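Local atomic coordinates of aldehyde dehydrogenase family protein (Pseudomonas syringae pv. tomato, PDB entry 6X9L), a protein that oxidises long-chain aliphatic aldehydes with NAD+ as the electron acceptor, and is captured here with NAD+ and octanal bound. Residues 150-155 against 175-180; 55-60 against 223-228; 259-264 against 294-299; 419-424 against 438-443. The protein carries 1 engineered substitution. One frame throughout, in Å; residues are numbered along the deposited sequence.

Interaction 1. Residues 150-155 against 175-180; sequences GVCALI and AGCTVV. With NAD (nicotinamide-adenine-dinucleotide), chain D.
Val-151 and Thr-178 stand side by side on one face of a parallel strand pair, with Ala-153 and Val-180 farther along it; Cys-152 and Val-179 lie on the opposite face. Between the two strands the peptide groups join through four bonds: Thr-178 N to Gly-150 O, Cys-152 N to Thr-178 O (2.8 Å), Val-180 N to Cys-152 O and Leu-154 N to Val-180 O. Ala-59, Ala-63 and Ala-66 of helix 53-71 lie against the Val-151 face. There Val-151 has CG1 anti to its backbone N (chi1 174°), which leaves CG2 beside that N, where it meets Thr-178 CG2, while Thr-178 OG1 binds Gly-206 O. The two strands, with helix 161-174 between them, form a beta-alpha-beta unit of the Rossmann-type NAD-binding domain, and Gly-176 ends the helix in a Schellman motif. On the other face Cys-152 SG and Cys-177 SG pack as unlinked sulfurs 3.7 Å apart, against Tyr-476. Cys-152 CB also touches Val-179 CG2 at 3.8 Å. Beyond Leu-154, Ile-155 reaches the cofactor, its CG2 facing the adenosine ribose and its CD1 lying 3.8 Å from adenine N3A.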
loop_
_atom_site.group_PDB
_atom_site.type_symbol
_atom_site.label_atom_id
_atom_site.label_comp_id
_atom_site.label_asym_id
_atom_site.label_seq_id
_atom_site.Cartn_x
_atom_site.Cartn_y
_atom_site.Cartn_z
ATOM N N GLY A 150 7.113 12.674 -0.826
ATOM C CA GLY A 150 7.576 13.657 0.130
ATOM C C GLY A 150 8.697 13.221 1.055
ATOM O O GLY A 150 9.747 12.744 0.607
ATOM N N VAL A 151 8.492 13.419 2.358
ATOM C CA VAL A 151 9.458 12.991 3.367
ATOM C C VAL A 151 9.193 11.525 3.709
ATOM O O VAL A 151 8.048 11.138 3.976
ATOM C CB VAL A 151 9.372 13.887 4.618
ATOM C CG1 VAL A 151 10.261 13.346 5.715
ATOM C CG2 VAL A 151 9.734 15.329 4.284
ATOM N N CYS A 152 10.253 10.707 3.713
ATOM C CA CYS A 152 10.157 9.255 3.847
ATOM C C CYS A 152 11.001 8.756 5.018
ATOM O O CYS A 152 12.168 9.142 5.154
ATOM C CB CYS A 152 10.628 8.545 2.556
ATOM S SG CYS A 152 9.743 9.001 1.061
ATOM N N ALA A 153 10.427 7.871 5.835
ATOM C CA ALA A 153 11.153 7.191 6.902
ATOM C C ALA A 153 11.619 5.824 6.419
ATOM O O ALA A 153 10.810 5.022 5.943
ATOM C CB ALA A 153 10.282 7.023 8.150
ATOM N N LEU A 154 12.915 5.555 6.549
ATOM C CA LEU A 154 13.490 4.281 6.137
ATOM C C LEU A 154 14.105 3.581 7.340
ATOM O O LEU A 154 14.942 4.161 8.046
ATOM C CB LEU A 154 14.546 4.483 5.056
ATOM C CG LEU A 154 14.156 5.526 4.007
ATOM C CD1 LEU A 154 15.350 5.792 3.055
ATOM C CD2 LEU A 154 12.876 5.123 3.251
ATOM N N ILE A 155 13.702 2.333 7.558
ATOM C CA ILE A 155 14.212 1.510 8.644
ATOM C C ILE A 155 14.749 0.211 8.036
ATOM O O ILE A 155 14.051 -0.455 7.255
ATOM C CB ILE A 155 13.119 1.231 9.693
ATOM C CG1 ILE A 155 12.555 2.547 10.232
ATOM C CG2 ILE A 155 13.651 0.407 10.824
ATOM C CD1 ILE A 155 11.377 2.339 11.147
ATOM N N ALA A 175 13.405 9.585 -7.120
ATOM C CA ALA A 175 12.029 10.026 -7.298
ATOM C C ALA A 175 11.838 11.487 -6.929
ATOM O O ALA A 175 10.788 12.059 -7.240
ATOM C CB ALA A 175 11.100 9.152 -6.452
ATOM N N GLY A 176 12.824 12.093 -6.285
ATOM C CA GLY A 176 12.691 13.413 -5.728
ATOM C C GLY A 176 12.267 13.443 -4.279
ATOM O O GLY A 176 11.947 14.518 -3.774
ATOM N N CYS A 177 12.241 12.306 -3.597
ATOM C CA CYS A 177 11.892 12.336 -2.183
ATOM C C CYS A 177 13.053 12.837 -1.314
ATOM O O CYS A 177 14.213 12.939 -1.728
ATOM C CB CYS A 177 11.451 10.960 -1.690
ATOM S SG CYS A 177 9.854 10.423 -2.318
ATOM N N THR A 178 12.712 13.113 -0.070
ATOM C CA THR A 178 13.664 13.460 0.964
ATOM C C THR A 178 13.495 12.434 2.079
ATOM O O THR A 178 12.401 11.910 2.286
ATOM C CB THR A 178 13.409 14.904 1.394
ATOM O OG1 THR A 178 14.642 15.626 1.371
ATOM C CG2 THR A 178 12.717 14.992 2.729
ATOM N N VAL A 179 14.583 12.087 2.759
ATOM C CA VAL A 179 14.637 10.810 3.456
ATOM C C VAL A 179 15.351 10.941 4.801
ATOM O O VAL A 179 16.370 11.635 4.919
ATOM C CB VAL A 179 15.327 9.767 2.559
ATOM C CG1 VAL A 179 16.630 9.284 3.171
ATOM C CG2 VAL A 179 14.376 8.638 2.267
ATOM N N VAL A 180 14.811 10.262 5.821
ATOM C CA VAL A 180 15.473 10.100 7.120
ATOM C C VAL A 180 15.563 8.606 7.424
ATOM O O VAL A 180 14.541 7.903 7.438
ATOM C CB VAL A 180 14.742 10.834 8.248
ATOM C CG1 VAL A 180 13.374 10.299 8.390
ATOM C CG2 VAL A 180 15.466 10.605 9.539
HETATM P PA NAD D . 13.792 -6.393 13.271
HETATM O O1A NAD D . 12.388 -6.532 12.800
HETATM O O2A NAD D . 13.996 -6.845 14.665
HETATM O O5B NAD D . 14.323 -4.875 13.088
HETATM C C5B NAD D . 14.310 -4.240 11.823
HETATM C C4B NAD D . 14.438 -2.720 11.994
HETATM O O4B NAD D . 13.324 -2.246 12.722
HETATM C C3B NAD D . 15.656 -2.303 12.808
HETATM O O3B NAD D . 16.148 -1.083 12.268
HETATM C C2B NAD D . 15.106 -2.060 14.203
HETATM O O2B NAD D . 15.837 -1.094 14.928
HETATM C C1B NAD D . 13.752 -1.507 13.860
HETATM N N9A NAD D . 12.735 -1.741 14.877
HETATM C C8A NAD D . 12.648 -2.763 15.799
HETATM N N7A NAD D . 11.489 -2.589 16.479
HETATM C C5A NAD D . 10.858 -1.489 16.004
HETATM C C6A NAD D . 9.663 -0.869 16.332
HETATM N N6A NAD D . 8.821 -1.453 17.184
HETATM N N1A NAD D . 9.280 0.256 15.631
HETATM C C2A NAD D . 10.066 0.763 14.623
HETATM N N3A NAD D . 11.255 0.145 14.297
HETATM C C4A NAD D . 11.632 -0.956 14.988
HETATM O O3 NAD D . 14.741 -7.114 12.187
HETATM P PN NAD D . 15.668 -8.417 12.362
HETATM O O1N NAD D . 14.817 -9.590 12.676
HETATM O O2N NAD D . 16.813 -8.096 13.231
HETATM O O5D NAD D . 16.103 -8.432 10.788
HETATM C C5D NAD D . 16.022 -9.633 10.061
HETATM C C4D NAD D . 14.610 -9.766 9.487
HETATM O O4D NAD D . 14.461 -8.901 8.374
HETATM C C3D NAD D . 14.365 -11.174 8.982
HETATM O O3D NAD D . 13.016 -11.508 9.200
HETATM C C2D NAD D . 14.564 -11.018 7.496
HETATM O O2D NAD D . 13.890 -12.010 6.752
HETATM C C1D NAD D . 13.985 -9.627 7.260
HETATM N N1N NAD D . 14.465 -9.155 5.956
HETATM C C2N NAD D . 13.574 -8.994 4.930
HETATM C C3N NAD D . 14.020 -8.598 3.677
HETATM C C7N NAD D . 13.088 -8.426 2.518
HETATM O O7N NAD D . 13.589 -7.732 1.404
HETATM N N7N NAD D . 11.847 -8.922 2.532
HETATM C C4N NAD D . 15.375 -8.371 3.465
HETATM C C5N NAD D . 16.269 -8.548 4.511
HETATM C C6N NAD D . 15.804 -8.953 5.756
#

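Interaction 2. Residues 55-60 against 223-228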
loop_
_atom_site.group_PDB
_atom_site.type_symbol
_atom_site.label_atom_id
_atom_site.label_comp_id
_atom_site.label_asym_id
_atom_site.label_seq_id
_atom_site.Cartn_x
_atom_site.Cartn_y
_atom_site.Cartn_z
ATOM N N ASP A 55 15.487 14.126 18.351
ATOM C CA ASP A 55 16.420 13.993 17.239
ATOM C C ASP A 55 15.691 13.662 15.936
ATOM O O ASP A 55 15.992 14.238 14.884
ATOM C CB ASP A 55 17.454 12.923 17.570
ATOM C CG ASP A 55 18.297 13.302 18.753
ATOM O OD1 ASP A 55 18.988 14.335 18.649
ATOM O OD2 ASP A 55 18.262 12.590 19.785
ATOM N N VAL A 56 14.733 12.736 15.989
ATOM C CA VAL A 56 13.935 12.423 14.813
ATOM C C VAL A 56 13.173 13.657 14.345
ATOM O O VAL A 56 12.939 13.829 13.145
ATOM C CB VAL A 56 12.994 11.240 15.122
ATOM C CG1 VAL A 56 11.871 11.150 14.108
ATOM C CG2 VAL A 56 13.762 9.939 15.154
ATOM N N ASP A 57 12.789 14.540 15.268
ATOM C CA ASP A 57 12.193 15.821 14.886
ATOM C C ASP A 57 13.165 16.685 14.079
ATOM O O ASP A 57 12.808 17.214 13.020
ATOM C CB ASP A 57 11.735 16.574 16.130
ATOM C CG ASP A 57 10.396 16.117 16.619
ATOM O OD1 ASP A 57 9.764 15.309 15.913
ATOM O OD2 ASP A 57 9.971 16.565 17.705
ATOM N N ARG A 58 14.392 16.865 14.573
ATOM C CA ARG A 58 15.346 17.677 13.822
ATOM C C ARG A 58 15.559 17.106 12.431
ATOM O O ARG A 58 15.671 17.846 11.447
ATOM C CB ARG A 58 16.678 17.760 14.564
ATOM C CG ARG A 58 16.577 18.298 15.972
ATOM C CD ARG A 58 17.953 18.464 16.594
ATOM N NE ARG A 58 18.763 19.445 15.872
ATOM C CZ ARG A 58 19.952 19.189 15.332
ATOM N NH1 ARG A 58 20.484 17.976 15.442
ATOM N NH2 ARG A 58 20.612 20.153 14.698
ATOM N N ALA A 59 15.596 15.789 12.326
ATOM C CA ALA A 59 15.856 15.176 11.036
ATOM C C ALA A 59 14.673 15.363 10.091
ATOM O O ALA A 59 14.860 15.744 8.926
ATOM C CB ALA A 59 16.208 13.702 11.217
ATOM N N VAL A 60 13.443 15.126 10.573
ATOM C CA VAL A 60 12.265 15.343 9.726
ATOM C C VAL A 60 12.198 16.806 9.273
ATOM O O VAL A 60 11.944 17.097 8.091
ATOM C CB VAL A 60 10.969 14.897 10.445
ATOM C CG1 VAL A 60 9.742 15.163 9.581
ATOM C CG2 VAL A 60 11.011 13.407 10.801
ATOM N N ALA A 223 7.407 6.314 12.711
ATOM C CA ALA A 223 6.130 5.751 12.284
ATOM C C ALA A 223 4.970 6.665 12.644
ATOM O O ALA A 223 3.966 6.716 11.917
ATOM C CB ALA A 223 5.931 4.362 12.898
ATOM N N ALA A 224 5.100 7.413 13.739
ATOM C CA ALA A 224 4.034 8.266 14.237
ATOM C C ALA A 224 4.180 9.731 13.854
ATOM O O ALA A 224 3.321 10.537 14.220
ATOM C CB ALA A 224 3.946 8.166 15.761
ATOM N N HIS A 225 5.219 10.107 13.136
ATOM C CA HIS A 225 5.482 11.526 12.973
ATOM C C HIS A 225 4.439 12.162 12.058
ATOM O O HIS A 225 4.153 11.634 10.978
ATOM C CB HIS A 225 6.882 11.761 12.430
ATOM C CG HIS A 225 7.371 13.158 12.644
ATOM N ND1 HIS A 225 6.841 14.237 11.972
ATOM C CD2 HIS A 225 8.337 13.656 13.455
ATOM C CE1 HIS A 225 7.451 15.343 12.364
ATOM N NE2 HIS A 225 8.368 15.018 13.261
ATOM N N PRO A 226 3.863 13.298 12.447
ATOM C CA PRO A 226 2.832 13.939 11.612
ATOM C C PRO A 226 3.355 14.533 10.312
ATOM O O PRO A 226 2.547 14.939 9.464
ATOM C CB PRO A 226 2.281 15.048 12.522
ATOM C CG PRO A 226 3.114 15.026 13.778
ATOM C CD PRO A 226 4.266 14.130 13.590
ATOM N N ASP A 227 4.666 14.624 10.131
ATOM C CA ASP A 227 5.209 15.288 8.960
ATOM C C ASP A 227 5.911 14.320 8.027
ATOM O O ASP A 227 6.574 14.756 7.081
ATOM C CB ASP A 227 6.160 16.409 9.377
ATOM C CG ASP A 227 6.251 17.504 8.337
ATOM O OD1 ASP A 227 5.388 17.540 7.442
ATOM O OD2 ASP A 227 7.186 18.333 8.402
ATOM N N ILE A 228 5.777 13.021 8.266
ATOM C CA ILE A 228 6.364 11.998 7.410
ATOM C C ILE A 228 5.264 11.422 6.530
ATOM O O ILE A 228 4.219 10.989 7.022
ATOM C CB ILE A 228 7.060 10.915 8.250
ATOM C CG1 ILE A 228 8.305 11.545 8.875
ATOM C CG2 ILE A 228 7.364 9.671 7.406
ATOM C CD1 ILE A 228 9.191 10.608 9.643
#
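Asp-57 and Val-60, one helical turn apart on helix 53-71, meet the imidazole of His-225, the first residue of a type I beta turn that follows helix 215-224. Helix and turn thereby pack together in the Rossmann-type domain, in a partly buried position. Val-60 CG1 comes tip to tip over one face of the ring in a CH-pi contact, 3.9 Å from the centroid of His-225. Asp-57 OD1 arrives at the ring edge, where His-225 NE2 donates a weak bond of 3.0 Å; its angle at the hydrogen is only 122°, and the carboxylate plane stands nearly perpendicular to the imidazole. The other branch of Val-60, CG2, meets Ile-228 CD1 at 3.5 Å, and Ile-228 continues inward onto Val-151 and Ala-153 of strand 143-155. Farther out, Lys-252 NZ binds His-225 O and Arg-64 NH2 binds Asp-227 O, tying the turn to its surroundings, while Val-56 packs on Val-218, Ala-221 and Met-222 of helix 215-224. His-225 has CG anti to its backbone N (chi1 -162°), which brings the ring across to the helix. Its other nitrogen fixes the ring's rotation: ND1 accepts Asp-227 N at 2.9 Å, with the donor 3° out of the ring plane.

Interaction 3. Residues 259-264 against 294-299; sequences GGKSPN and PTRMIV
Pairing of Pro-263 with Arg-296 and of Asn-264 with Met-297 sets two parallel strands together in the catalytic domain, the first and last elements of the beta-alpha-beta unit 263-266, 272-284, 296-300. Asn-264 bonds through both its backbone N, to Arg-296 O (2.6 Å), and its backbone O, from Ile-298 N; the bond from Arg-296 N to Ser-262 O is weak, at 3.4 Å. The Arg-296 side chain, bent at chi2 and chi3 (144° and 71°), folds back so that NH1 donates to Lys-261 O at 2.6 Å, the oxygen at the guanidinium edge but tilted 20° out of its plane. Pro-263 runs alongside it, CB 3.6 Å from Arg-296 NH1, and Lys-261 lays its alkyl chain across that of Arg-296 at about a right angle before NZ binds Ile-387 O. On the other face Asn-264 CB packs on Pro-294 CB at 3.9 Å, and Met-297, turned at its thioether, brings CE to 3.8 Å from Asn-264 ND2. Both ends of that amide are held, OD1 by Gln-424 NE2 and ND2 by Tyr-447 OH. Pro-263 CB and Ile-298 CD1 touch against helix 405-413, where both side chains meet Ala-412, while strands 396-402 and 422-424 flank the pair.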
loop_
_atom_site.group_PDB
_atom_site.type_symbol
_atom_site.label_atom_id
_atom_site.label_comp_id
_atom_site.label_asym_id
_atom_site.label_seq_id
_atom_site.Cartn_x
_atom_site.Cartn_y
_atom_site.Cartn_z
ATOM N N GLY A 259 9.319 -11.295 6.898
ATOM C CA GLY A 259 9.866 -12.639 6.974
ATOM C C GLY A 259 9.554 -13.502 5.762
ATOM O O GLY A 259 8.758 -13.152 4.887
ATOM N N GLY A 260 10.208 -14.668 5.722
ATOM C CA GLY A 260 9.956 -15.668 4.696
ATOM C C GLY A 260 10.321 -17.070 5.147
ATOM O O GLY A 260 10.997 -17.274 6.162
ATOM N N LYS A 261 9.820 -18.046 4.393
ATOM C CA LYS A 261 10.133 -19.470 4.563
ATOM C C LYS A 261 10.184 -20.084 3.162
ATOM O O LYS A 261 9.376 -20.928 2.783
ATOM C CB LYS A 261 9.099 -20.202 5.415
ATOM C CG LYS A 261 9.608 -20.773 6.697
ATOM C CD LYS A 261 10.681 -21.840 6.539
ATOM C CE LYS A 261 11.370 -21.957 7.884
ATOM N NZ LYS A 261 12.230 -23.132 8.072
ATOM N N SER A 262 11.140 -19.641 2.369
ATOM C CA SER A 262 11.032 -19.826 0.940
ATOM C C SER A 262 11.262 -21.289 0.582
ATOM O O SER A 262 12.216 -21.910 1.072
ATOM C CB SER A 262 12.015 -18.905 0.214
ATOM O OG SER A 262 11.730 -17.538 0.518
ATOM N N PRO A 263 10.391 -21.885 -0.234
ATOM C CA PRO A 263 10.563 -23.286 -0.628
ATOM C C PRO A 263 11.511 -23.440 -1.805
ATOM O O PRO A 263 11.692 -22.540 -2.625
ATOM C CB PRO A 263 9.143 -23.717 -1.014
ATOM C CG PRO A 263 8.499 -22.458 -1.513
ATOM C CD PRO A 263 9.113 -21.318 -0.697
ATOM N N ASN A 264 12.130 -24.617 -1.863
ATOM C CA ASN A 264 12.934 -25.061 -2.998
ATOM C C ASN A 264 12.384 -26.431 -3.401
ATOM O O ASN A 264 12.638 -27.433 -2.718
ATOM C CB ASN A 264 14.415 -25.114 -2.633
ATOM C CG ASN A 264 15.310 -25.363 -3.829
ATOM O OD1 ASN A 264 14.860 -25.333 -4.976
ATOM N ND2 ASN A 264 16.588 -25.605 -3.568
ATOM N N PRO A 294 16.113 -20.068 0.526
ATOM C CA PRO A 294 15.324 -21.313 0.319
ATOM C C PRO A 294 15.610 -22.414 1.340
ATOM O O PRO A 294 16.298 -23.401 1.091
ATOM C CB PRO A 294 15.733 -21.732 -1.096
ATOM C CG PRO A 294 17.135 -21.186 -1.260
ATOM C CD PRO A 294 17.191 -19.913 -0.463
ATOM N N THR A 295 14.999 -22.266 2.514
ATOM C CA THR A 295 15.258 -23.092 3.687
ATOM C C THR A 295 14.307 -24.283 3.847
ATOM O O THR A 295 14.446 -25.038 4.818
ATOM C CB THR A 295 15.177 -22.220 4.934
ATOM O OG1 THR A 295 13.984 -21.440 4.856
ATOM C CG2 THR A 295 16.368 -21.301 5.006
ATOM N N ARG A 296 13.338 -24.453 2.950
ATOM C CA ARG A 296 12.526 -25.667 2.872
ATOM C C ARG A 296 12.765 -26.285 1.499
ATOM O O ARG A 296 12.281 -25.758 0.491
ATOM C CB ARG A 296 11.036 -25.371 3.076
ATOM C CG ARG A 296 10.639 -24.973 4.483
ATOM C CD ARG A 296 9.543 -23.936 4.465
ATOM N NE ARG A 296 8.269 -24.495 4.044
ATOM C CZ ARG A 296 7.542 -24.048 3.023
ATOM N NH1 ARG A 296 7.938 -23.011 2.303
ATOM N NH2 ARG A 296 6.396 -24.640 2.731
ATOM N N MET A 297 13.522 -27.383 1.459
ATOM C CA MET A 297 13.834 -28.082 0.216
ATOM C C MET A 297 12.856 -29.239 0.048
ATOM O O MET A 297 12.819 -30.153 0.886
ATOM C CB MET A 297 15.281 -28.577 0.209
ATOM C CG MET A 297 15.725 -29.115 -1.127
ATOM S SD MET A 297 17.402 -29.775 -1.128
ATOM C CE MET A 297 18.341 -28.287 -1.507
ATOM N N ILE A 298 12.075 -29.201 -1.030
ATOM C CA ILE A 298 10.934 -30.094 -1.216
ATOM C C ILE A 298 11.257 -31.046 -2.364
ATOM O O ILE A 298 11.494 -30.612 -3.503
ATOM C CB ILE A 298 9.649 -29.296 -1.464
ATOM C CG1 ILE A 298 9.421 -28.369 -0.265
ATOM C CG2 ILE A 298 8.459 -30.217 -1.652
ATOM C CD1 ILE A 298 8.577 -27.158 -0.574
ATOM N N VAL A 299 11.276 -32.344 -2.057
ATOM C CA VAL A 299 11.881 -33.344 -2.939
ATOM C C VAL A 299 11.044 -34.610 -2.914
ATOM O O VAL A 299 10.324 -34.889 -1.946
ATOM C CB VAL A 299 13.334 -33.665 -2.514
ATOM C CG1 VAL A 299 14.221 -32.435 -2.650
ATOM C CG2 VAL A 299 13.375 -34.160 -1.080
#

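Interaction 4. Residues 419-424 against 438-443; sequences LGAHVQ and IRAGQV
Ala-421 and Val-423 make the tight half of this contact, their side chains meeting Ile-438, Ala-440 and Val-443. Ala-421 CB lies 3.5 Å from Ile-438 CG2, the branch anti to the backbone N, and 4.1 Å from Ala-440 CB. Farther along, Val-423 CG2 and Val-443 CG1 come within 3.8 Å, where the two side chains cross obliquely; Val-443 sends CG1 anti to its backbone N (chi1 -167°) and Val-423 turns CG2 beside its own. The backbones are more loosely joined. No hydrogen bond links the two segments: Ala-421 N lies 3.1 Å from Gln-442 O but at a poor angle, and the approach there is by CA-H...O contacts, from Gly-420 CA to Gln-442 O (3.2 Å) and from Val-443 CA to Ala-421 O (3.4 Å). The backbone bonds of Ala-421 and Val-423 go instead to His-444, just beyond 438-443. Around Leu-419 and Gly-420 the chains meet mainly through backbone; Leu-419 is directed away from 438-443, and its side chain touches NAD. Arg-439 also turns away, partly exposed, and its NH2 binds Pro-148 O of the second subunit. The two strands, with helix 428-435, form a beta-alpha-beta unit at one margin of the catalytic-domain sheet. Ala-431 and Ala-435 of that helix pack on Val-423 and Val-443, strand 263-266 flanks 422-424, and beyond 442-445 the sheet runs on in parallel into a strand of the second subunit.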
loop_
_atom_site.group_PDB
_atom_site.type_symbol
_atom_site.label_atom_id
_atom_site.label_comp_id
_atom_site.label_asym_id
_atom_site.label_seq_id
_atom_site.Cartn_x
_atom_site.Cartn_y
_atom_site.Cartn_z
ATOM N N LEU A 419 7.762 -14.672 0.234
ATOM C CA LEU A 419 8.755 -13.701 -0.202
ATOM C C LEU A 419 9.482 -14.177 -1.458
ATOM O O LEU A 419 9.649 -13.409 -2.420
ATOM C CB LEU A 419 9.746 -13.415 0.927
ATOM C CG LEU A 419 10.853 -12.441 0.537
ATOM C CD1 LEU A 419 10.321 -11.015 0.499
ATOM C CD2 LEU A 419 12.020 -12.566 1.489
ATOM N N GLY A 420 9.918 -15.436 -1.464
ATOM C CA GLY A 420 10.594 -16.032 -2.591
ATOM C C GLY A 420 10.355 -17.529 -2.659
ATOM O O GLY A 420 9.588 -18.082 -1.869
ATOM N N ALA A 421 11.029 -18.189 -3.601
ATOM C CA ALA A 421 10.792 -19.593 -3.910
ATOM C C ALA A 421 11.764 -20.022 -5.004
ATOM O O ALA A 421 12.231 -19.200 -5.799
ATOM C CB ALA A 421 9.349 -19.825 -4.363
ATOM N N HIS A 422 12.030 -21.336 -5.059
ATOM C CA HIS A 422 12.959 -21.931 -6.013
ATOM C C HIS A 422 12.372 -23.180 -6.666
ATOM O O HIS A 422 11.688 -23.974 -6.015
ATOM C CB HIS A 422 14.268 -22.285 -5.325
ATOM C CG HIS A 422 15.142 -21.102 -5.068
ATOM N ND1 HIS A 422 16.281 -20.846 -5.801
ATOM C CD2 HIS A 422 15.039 -20.099 -4.164
ATOM C CE1 HIS A 422 16.840 -19.733 -5.358
ATOM N NE2 HIS A 422 16.107 -19.263 -4.366
ATOM N N VAL A 423 12.652 -23.375 -7.954
ATOM C CA VAL A 423 12.229 -24.577 -8.655
ATOM C C VAL A 423 13.429 -25.150 -9.396
ATOM O O VAL A 423 14.164 -24.411 -10.068
ATOM C CB VAL A 423 11.066 -24.305 -9.622
ATOM C CG1 VAL A 423 10.641 -25.591 -10.323
ATOM C CG2 VAL A 423 9.884 -23.733 -8.861
ATOM N N GLN A 424 13.651 -26.459 -9.225
ATOM C CA GLN A 424 14.663 -27.227 -9.942
ATOM C C GLN A 424 13.946 -28.220 -10.844
ATOM O O GLN A 424 13.082 -28.974 -10.382
ATOM C CB GLN A 424 15.592 -27.967 -8.983
ATOM C CG GLN A 424 16.173 -27.112 -7.887
ATOM C CD GLN A 424 16.551 -25.731 -8.367
ATOM O OE1 GLN A 424 16.970 -25.544 -9.520
ATOM N NE2 GLN A 424 16.384 -24.737 -7.485
ATOM N N ILE A 438 3.417 -21.096 -7.361
ATOM C CA ILE A 438 3.925 -20.663 -6.059
ATOM C C ILE A 438 3.483 -19.221 -5.795
ATOM O O ILE A 438 3.765 -18.308 -6.585
ATOM C CB ILE A 438 5.460 -20.785 -5.985
ATOM C CG1 ILE A 438 5.968 -22.064 -6.662
ATOM C CG2 ILE A 438 5.929 -20.727 -4.531
ATOM C CD1 ILE A 438 5.835 -23.311 -5.833
ATOM N N ARG A 439 2.799 -19.013 -4.668
ATOM C CA ARG A 439 2.347 -17.689 -4.248
ATOM C C ARG A 439 3.478 -16.979 -3.506
ATOM O O ARG A 439 3.584 -16.994 -2.275
ATOM C CB ARG A 439 1.077 -17.827 -3.430
ATOM C CG ARG A 439 -0.024 -18.256 -4.384
ATOM C CD ARG A 439 -1.383 -18.124 -3.839
ATOM N NE ARG A 439 -1.953 -16.776 -3.873
ATOM C CZ ARG A 439 -2.106 -16.037 -4.960
ATOM N NH1 ARG A 439 -1.648 -16.453 -6.116
ATOM N NH2 ARG A 439 -2.690 -14.855 -4.862
ATOM N N ALA A 440 4.347 -16.354 -4.301
ATOM C CA ALA A 440 5.580 -15.752 -3.828
ATOM C C ALA A 440 6.001 -14.674 -4.819
ATOM O O ALA A 440 5.764 -14.793 -6.022
ATOM C CB ALA A 440 6.684 -16.802 -3.664
ATOM N N GLY A 441 6.627 -13.618 -4.300
ATOM C CA GLY A 441 6.942 -12.485 -5.148
ATOM C C GLY A 441 8.013 -12.791 -6.171
ATOM O O GLY A 441 8.030 -12.195 -7.256
ATOM N N GLN A 442 8.918 -13.715 -5.855
ATOM C CA GLN A 442 9.885 -14.182 -6.832
ATOM C C GLN A 442 9.963 -15.701 -6.814
ATOM O O GLN A 442 9.917 -16.325 -5.749
ATOM C CB GLN A 442 11.257 -13.568 -6.584
ATOM C CG GLN A 442 11.366 -12.154 -7.075
ATOM C CD GLN A 442 12.801 -11.671 -7.059
ATOM O OE1 GLN A 442 13.672 -12.364 -6.568
ATOM N NE2 GLN A 442 13.050 -10.482 -7.607
ATOM N N VAL A 443 10.065 -16.287 -8.005
ATOM C CA VAL A 443 10.380 -17.700 -8.168
ATOM C C VAL A 443 11.588 -17.798 -9.085
ATOM O O VAL A 443 11.612 -17.166 -10.148
ATOM C CB VAL A 443 9.199 -18.502 -8.746
ATOM C CG1 VAL A 443 9.453 -19.991 -8.588
ATOM C CG2 VAL A 443 7.855 -18.065 -8.111
#

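Interactions 1, 3 and 4 each join the two strands of a beta-alpha-beta unit and are buried; interaction 2, partly buried, packs a helix against a turn. Interactions 1 and 2 belong to the Rossmann-type domain and touch, Val-180 CG2 meeting Ala-59 CB, whereas 3 and 4 share the catalytic-domain sheet through strands 263-266 and 422-424, some 30 Å or more from the first two, centre to centre. Chemistry follows place: regular backbone bonds in interaction 1, backbone bonds plus a folded-back arginine in 3, apolar side chains without cross-segment hydrogen bonds in 4, and an imidazole that meets a carboxylate through a weak bond and a methyl over its face in 2. NAD is touched from both domains, by Ile-155, Gly-259 and Leu-419.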